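PDB 1VQV: thiamine-monophosphate kinase from Aquifex aeolicus, which catalyses the ATP-dependent phosphorylation of thiamine monophosphate to thiamine diphosphate, the active form of vitamin B1, and works as a homodimer. Local coordinates for residues R99-I102 and G103-R106; H50-R53 and S54-P57. All blocks are in the same frame, centred on the assembly; numbering follows the deposited sequence.

Interaction 1 (R99-I102 and G103-R106)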
# COMPACT_ATOMS: atom_id res chain seq x y z
N ARG B 99 -10.36 16.73 -6.86
CA ARG B 99 -9.20 17.37 -7.46
C ARG B 99 -7.96 16.53 -7.27
O ARG B 99 -7.06 16.55 -8.10
CB ARG B 99 -9.01 18.77 -6.88
CG ARG B 99 -10.02 19.76 -7.45
CD ARG B 99 -10.01 21.10 -6.74
NE ARG B 99 -11.05 21.97 -7.27
CZ ARG B 99 -10.84 22.98 -8.11
NH1 ARG B 99 -9.61 23.27 -8.51
NH2 ARG B 99 -11.86 23.71 -8.56
N PHE B 100 -7.94 15.77 -6.19
CA PHE B 100 -6.82 14.90 -5.90
C PHE B 100 -6.74 13.83 -6.99
O PHE B 100 -5.68 13.57 -7.56
CB PHE B 100 -7.00 14.22 -4.54
CG PHE B 100 -6.06 13.08 -4.31
CD1 PHE B 100 -4.77 13.30 -3.86
CD2 PHE B 100 -6.44 11.78 -4.62
CE1 PHE B 100 -3.86 12.26 -3.74
CE2 PHE B 100 -5.55 10.73 -4.51
CZ PHE B 100 -4.25 10.97 -4.06
N TYR B 101 -7.88 13.20 -7.27
CA TYR B 101 -7.93 12.15 -8.28
C TYR B 101 -7.77 12.63 -9.72
O TYR B 101 -7.47 11.83 -10.61
CB TYR B 101 -9.22 11.34 -8.10
CG TYR B 101 -9.08 10.33 -6.99
CD1 TYR B 101 -8.22 9.25 -7.12
CD2 TYR B 101 -9.79 10.47 -5.79
CE1 TYR B 101 -8.05 8.34 -6.10
CE2 TYR B 101 -9.63 9.57 -4.75
CZ TYR B 101 -8.76 8.50 -4.91
OH TYR B 101 -8.62 7.56 -3.89
N ILE B 102 -7.97 13.93 -9.93
CA ILE B 102 -7.80 14.57 -11.23
C ILE B 102 -6.31 14.53 -11.49
O ILE B 102 -5.85 14.10 -12.55
CB ILE B 102 -8.27 16.06 -11.20
CG1 ILE B 102 -9.80 16.14 -11.14
CG2 ILE B 102 -7.72 16.83 -12.41
CD1 ILE B 102 -10.35 17.56 -11.08
N GLY B 103 -5.55 14.98 -10.49
CA GLY B 103 -4.11 14.99 -10.60
C GLY B 103 -3.55 13.58 -10.76
O GLY B 103 -2.55 13.39 -11.44
N VAL B 104 -4.20 12.61 -10.13
CA VAL B 104 -3.77 11.22 -10.21
C VAL B 104 -4.01 10.72 -11.63
O VAL B 104 -3.15 10.06 -12.21
CB VAL B 104 -4.56 10.32 -9.19
CG1 VAL B 104 -4.50 8.86 -9.59
CG2 VAL B 104 -3.99 10.48 -7.80
N LYS B 105 -5.18 11.03 -12.18
CA LYS B 105 -5.52 10.59 -13.53
C LYS B 105 -4.50 11.13 -14.53
O LYS B 105 -4.07 10.43 -15.44
CB LYS B 105 -6.92 11.09 -13.91
CG LYS B 105 -7.46 10.51 -15.20
CD LYS B 105 -8.52 11.41 -15.81
CE LYS B 105 -9.06 10.85 -17.13
NZ LYS B 105 -9.92 11.85 -17.85
N ARG B 106 -4.13 12.40 -14.34
CA ARG B 106 -3.17 13.07 -15.21
C ARG B 106 -1.78 12.44 -15.13
O ARG B 106 -1.07 12.38 -16.13
CB ARG B 106 -3.10 14.56 -14.85
CG ARG B 106 -4.32 15.36 -15.28
CD ARG B 106 -4.25 16.79 -14.77
NE ARG B 106 -5.38 17.60 -15.24
CZ ARG B 106 -5.70 18.80 -14.77
NH1 ARG B 106 -4.99 19.35 -13.79
NH2 ARG B 106 -6.75 19.45 -15.26
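Backbone hydrogen bonds of the i to i+4 kind tie Arg99-Ile102 to Gly103-Arg106 within one continuous alpha-helix. Gly103 N donates to Arg99 O over 3.2 Å, nearly straight at 166°, and Arg106 N reaches Ile102 O at 3.0 Å. Between these two, Val104 N bonds Phe100 O, and Lys105 N bonds Tyr101 O at 2.9 Å.

The apolar contacts lie on the buried flank. Phe100 CE2 comes obliquely against the next turn, 3.6 Å from Val104 CG2. Phe100 has its CG anti to the backbone N (chi1 167°), which swings the ring along the helix towards Val104. Tyr101 touches the same valine more loosely, CD1 lying 4.3 Å from Val104 CB. Helix 94-111 is the crossover of a beta-alpha-beta unit between strands 77-88 and 114-122. Phe100, Tyr101 and Val104 rest on Ile84 and Leu86 of strand 77-88, a place that suits large apolar groups and a compact branched one. Tyr101, an ATP-binding residue, also packs on Ile15 of the second subunit.

On the outer flank apolar and charged groups share a contact. Ile102 and Arg106 run side by side in the same direction, and Ile102 CG2 sits over the centre of one guanidinium face, 3.7 Å from Arg106 CZ. A long arginine suits this position because its flat end can cover a methyl while its N-H groups remain directed outward around the rim; a phosphate ion, probably from the crystallisation liquor, lies about 4 Å from the Arg106 side chain, nearest atoms.

Interaction 2 (H50-R53 and S54-P57)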
# COMPACT_ATOMS: atom_id res chain seq x y z
N HIS B 50 4.34 15.95 4.76
CA HIS B 50 4.68 16.03 3.34
C HIS B 50 4.03 17.16 2.56
O HIS B 50 4.56 17.60 1.53
CB HIS B 50 4.38 14.70 2.66
CG HIS B 50 5.02 13.53 3.33
ND1 HIS B 50 4.38 12.78 4.29
CD2 HIS B 50 6.27 13.03 3.23
CE1 HIS B 50 5.21 11.86 4.76
NE2 HIS B 50 6.37 11.99 4.13
N PHE B 51 2.87 17.62 3.03
CA PHE B 51 2.14 18.68 2.36
C PHE B 51 1.14 19.31 3.32
O PHE B 51 0.94 18.80 4.42
CB PHE B 51 1.41 18.09 1.14
CG PHE B 51 0.29 17.15 1.49
CD1 PHE B 51 -0.98 17.63 1.75
CD2 PHE B 51 0.52 15.77 1.59
CE1 PHE B 51 -2.02 16.77 2.11
CE2 PHE B 51 -0.51 14.90 1.94
CZ PHE B 51 -1.78 15.40 2.20
N LEU B 52 0.53 20.41 2.89
CA LEU B 52 -0.47 21.11 3.69
C LEU B 52 -1.79 21.06 2.96
O LEU B 52 -1.81 20.98 1.73
CB LEU B 52 -0.09 22.57 3.89
CG LEU B 52 1.23 22.82 4.60
CD1 LEU B 52 1.44 24.31 4.75
CD2 LEU B 52 1.22 22.14 5.94
N ARG B 53 -2.88 21.12 3.71
CA ARG B 53 -4.20 21.09 3.09
C ARG B 53 -4.45 22.30 2.22
O ARG B 53 -5.45 22.36 1.49
CB ARG B 53 -5.30 20.99 4.15
CG ARG B 53 -6.66 20.74 3.51
CD ARG B 53 -7.71 20.36 4.53
NE ARG B 53 -7.21 19.41 5.52
CZ ARG B 53 -7.98 18.80 6.42
NH1 ARG B 53 -9.29 19.02 6.43
NH2 ARG B 53 -7.44 17.97 7.30
N SER B 54 -3.55 23.28 2.27
CA SER B 54 -3.72 24.49 1.48
C SER B 54 -3.12 24.33 0.09
O SER B 54 -3.47 25.07 -0.83
CB SER B 54 -3.09 25.70 2.20
OG SER B 54 -1.69 25.57 2.36
N TYR B 55 -2.20 23.38 -0.05
CA TYR B 55 -1.58 23.13 -1.34
C TYR B 55 -2.69 22.59 -2.22
O TYR B 55 -3.52 21.81 -1.75
CB TYR B 55 -0.48 22.06 -1.26
CG TYR B 55 0.69 22.39 -0.37
CD1 TYR B 55 0.81 23.63 0.23
CD2 TYR B 55 1.67 21.43 -0.11
CE1 TYR B 55 1.87 23.92 1.08
CE2 TYR B 55 2.74 21.70 0.74
CZ TYR B 55 2.83 22.95 1.33
OH TYR B 55 3.84 23.23 2.22
N ILE B 56 -2.70 23.01 -3.48
CA ILE B 56 -3.70 22.53 -4.42
C ILE B 56 -3.71 21.00 -4.43
O ILE B 56 -2.68 20.35 -4.60
CB ILE B 56 -3.42 23.05 -5.85
CG1 ILE B 56 -1.97 22.75 -6.25
CG2 ILE B 56 -3.70 24.54 -5.91
CD1 ILE B 56 -1.65 23.04 -7.71
N PRO B 57 -4.89 20.41 -4.21
CA PRO B 57 -5.08 18.95 -4.18
C PRO B 57 -4.55 18.22 -5.43
O PRO B 57 -3.99 17.14 -5.35
CB PRO B 57 -6.59 18.80 -4.02
CG PRO B 57 -6.98 20.07 -3.28
CD PRO B 57 -6.16 21.12 -3.94
O HOH W 1 -6.49 23.83 -0.88
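Leu52 and Tyr55 are the two ends of a type I beta turn, closed by a hydrogen bond from Tyr55 N to Leu52 O of 3.0 Å. The tight part of the contact is the tyrosine ring, which folds back over the chain leading into the turn. Tyr55 has its CG anti to the carbonyl carbon (chi1 -62°), and this carries the ring under Leu52. Leu52 CB lies over the ring face, 3.9 Å from the centroid of Tyr55, in a CH-pi contact, while Leu52 CG meets Tyr55 CZ at 3.6 Å. Leu52 N stands over the same ring, displaced towards its rim, and Phe51 CB touches Tyr55 CD2 at 3.6 Å. A broad aromatic suits this place because it can cover backbone and side chain together. Replaced by an alanine, Tyr55 could still close the turn, but Leu52 would probably lose the ring face beneath its side chain and N, and Phe51 its packing against the ring.

The corner of the turn is looser. Exposed Ser54 brings OG to 3.7 Å from Leu52 CB, and a water donates to Arg53 O and, weakly, to Ser54 O. Arg53 turns its guanidinium elsewhere, to a salt bridge with Glu47. Beyond the turn Ile56 is the N-cap of helix 57-73, and before it lies His50, which binds substrate. The chemistry implies a turn set by one backbone bond and steadied by aromatic packing, with water serving the carbonyls at its corner.

Both interactions lie within the AIR synthase-related N-terminal domain, and they touch where Pro57, opening helix 57-73, packs against Arg99 of helix 94-111. The salt bridge of Arg99 with Glu58 joins the same two helices. Interaction 1 has a flank buried against strand 77-88 and a more exposed one, with the second subunit reaching residues of both; interaction 2 is a loop near the surface in which only Phe51 and Tyr55 are buried. Their chemistry follows: successive main-chain bonds, aromatic-aliphatic packing and a methyl over a guanidinium in the helix, against a single turn bond, CH-pi packing and a water in the loop. Each includes a ligand-binding residue, Tyr101 for ATP and His50 for substrate.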